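Local coordinates for protein dihydrodipicolinate synthase (Oceanobacillus iheyensis HTE831, PDB 3D0C) that probably catalyses the condensation of pyruvate with aspartate semialdehyde to form 4-hydroxy-tetrahydrodipicolinate in lysine biosynthesis, as a TIM-barrel lyase, at residues W239-W242 / E243-P247. The protein carries 1 engineered substitution. Numbering follows the deposited sequence.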
loop_
_atom_site.group_PDB
_atom_site.type_symbol
_atom_site.label_atom_id
_atom_site.label_comp_id
_atom_site.label_asym_id
_atom_site.label_seq_id
_atom_site.Cartn_x
_atom_site.Cartn_y
_atom_site.Cartn_z
ATOM N N TRP A 239 20.062 -27.560 3.167
ATOM C CA TRP A 239 20.738 -26.826 2.106
ATOM C C TRP A 239 20.421 -27.378 0.714
ATOM O O TRP A 239 20.317 -26.614 -0.240
ATOM C CB TRP A 239 22.255 -26.851 2.331
ATOM C CG TRP A 239 22.715 -26.085 3.539
ATOM C CD1 TRP A 239 23.772 -26.394 4.350
ATOM C CD2 TRP A 239 22.155 -24.869 4.056
ATOM N NE1 TRP A 239 23.906 -25.447 5.339
ATOM C CE2 TRP A 239 22.928 -24.497 5.181
ATOM C CE3 TRP A 239 21.081 -24.053 3.676
ATOM C CZ2 TRP A 239 22.655 -23.351 5.933
ATOM C CZ3 TRP A 239 20.812 -22.914 4.422
ATOM C CH2 TRP A 239 21.598 -22.572 5.537
ATOM N N ASP A 240 20.282 -28.696 0.584
ATOM C CA ASP A 240 19.970 -29.283 -0.724
ATOM C C ASP A 240 18.570 -28.869 -1.206
ATOM O O ASP A 240 18.402 -28.479 -2.362
ATOM C CB ASP A 240 20.054 -30.815 -0.668
ATOM C CG ASP A 240 21.489 -31.335 -0.707
ATOM O OD1 ASP A 240 22.427 -30.566 -1.028
ATOM O OD2 ASP A 240 21.679 -32.533 -0.420
ATOM N N VAL A 241 17.569 -28.959 -0.331
ATOM C CA VAL A 241 16.206 -28.585 -0.730
ATOM C C VAL A 241 16.161 -27.092 -1.008
ATOM O O VAL A 241 15.500 -26.643 -1.950
ATOM C CB VAL A 241 15.155 -28.910 0.361
ATOM C CG1 VAL A 241 13.748 -28.539 -0.136
ATOM C CG2 VAL A 241 15.211 -30.387 0.712
ATOM N N TRP A 242 16.882 -26.342 -0.179
ATOM C CA TRP A 242 16.980 -24.891 -0.282
ATOM C C TRP A 242 17.501 -24.475 -1.654
ATOM O O TRP A 242 16.896 -23.638 -2.325
ATOM C CB TRP A 242 17.912 -24.370 0.819
ATOM C CG TRP A 242 18.269 -22.924 0.725
ATOM C CD1 TRP A 242 17.470 -21.854 1.011
ATOM C CD2 TRP A 242 19.538 -22.387 0.346
ATOM N NE1 TRP A 242 18.166 -20.683 0.836
ATOM C CE2 TRP A 242 19.440 -20.982 0.428
ATOM C CE3 TRP A 242 20.753 -22.958 -0.054
ATOM C CZ2 TRP A 242 20.511 -20.138 0.126
ATOM C CZ3 TRP A 242 21.817 -22.118 -0.356
ATOM C CH2 TRP A 242 21.687 -20.723 -0.264
ATOM N N GLU A 243 18.628 -25.054 -2.067
ATOM C CA GLU A 243 19.216 -24.739 -3.369
ATOM C C GLU A 243 18.260 -25.089 -4.500
ATOM O O GLU A 243 18.272 -24.456 -5.560
ATOM C CB GLU A 243 20.497 -25.543 -3.613
ATOM C CG GLU A 243 21.548 -25.441 -2.547
ATOM C CD GLU A 243 22.800 -26.190 -2.946
ATOM O OE1 GLU A 243 22.689 -27.379 -3.313
ATOM O OE2 GLU A 243 23.888 -25.588 -2.896
ATOM N N ASP A 244 17.450 -26.116 -4.269
ATOM C CA ASP A 244 16.500 -26.604 -5.263
ATOM C C ASP A 244 15.298 -25.687 -5.493
ATOM O O ASP A 244 14.802 -25.591 -6.617
ATOM C CB ASP A 244 16.013 -28.004 -4.862
ATOM C CG ASP A 244 15.195 -28.681 -5.955
ATOM O OD1 ASP A 244 15.700 -28.797 -7.093
ATOM O OD2 ASP A 244 14.051 -29.106 -5.675
ATOM N N VAL A 245 14.838 -25.004 -4.447
ATOM C CA VAL A 245 13.674 -24.125 -4.578
ATOM C C VAL A 245 13.991 -22.638 -4.728
ATOM O O VAL A 245 13.144 -21.860 -5.187
ATOM C CB VAL A 245 12.717 -24.294 -3.383
ATOM C CG1 VAL A 245 12.240 -25.731 -3.299
ATOM C CG2 VAL A 245 13.412 -23.876 -2.094
ATOM N N VAL A 246 15.200 -22.236 -4.348
ATOM C CA VAL A 246 15.594 -20.833 -4.454
ATOM C C VAL A 246 15.345 -20.248 -5.849
ATOM O O VAL A 246 14.861 -19.121 -5.975
ATOM C CB VAL A 246 17.077 -20.642 -4.064
ATOM C CG1 VAL A 246 17.583 -19.291 -4.553
ATOM C CG2 VAL A 246 17.221 -20.718 -2.544
ATOM N N PRO A 247 15.663 -21.005 -6.916
ATOM C CA PRO A 247 15.455 -20.519 -8.288
ATOM C C PRO A 247 14.013 -20.074 -8.549
ATOM O O PRO A 247 13.771 -19.128 -9.301
ATOM C CB PRO A 247 15.848 -21.723 -9.141
ATOM C CG PRO A 247 16.921 -22.378 -8.305
ATOM C CD PRO A 247 16.287 -22.343 -6.932
#
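On helix 235-257, which follows the eight-stranded TIM barrel, W242 and V246 meet one turn apart in a CH-pi contact. The methyl CG2 of V246 lies over one face of the indole, 3.6 Å from the centroid of the five-membered ring of W242 and 16° off its normal. With CG of W242 anti to the backbone N (chi1 172°), the indole runs alongside the V246 side chain, and both point the same way. On the opposite face W239 contributes its CE3, 3.7 Å above the plane and offset toward the rim, so the ring is held between two residues of its own helix. The indole NE1 is hydrogen-bonded to the carbonyl O of K198, tying this helix to helix 196-206, whose P201 also touches both tryptophans. A leucine in place of W242 would probably leave the K198 carbonyl without its donor and V246 CG2 without a ring face to pack on.

Backbone i to i+4 bonds hold the turns, among them V246 N to W242 O at 3.0 Å; V245 N is shared between V241 O and, weakly, W242 O. The helix is kinked at P247, whose imide N has no hydrogen to give. The carboxylates of D240 and E243 lie side by side, OD1 of D240 3.9 Å from OE1 of E243, a probably unfavourable pairing. D244 instead forms a salt bridge with K222 of helix 220-232.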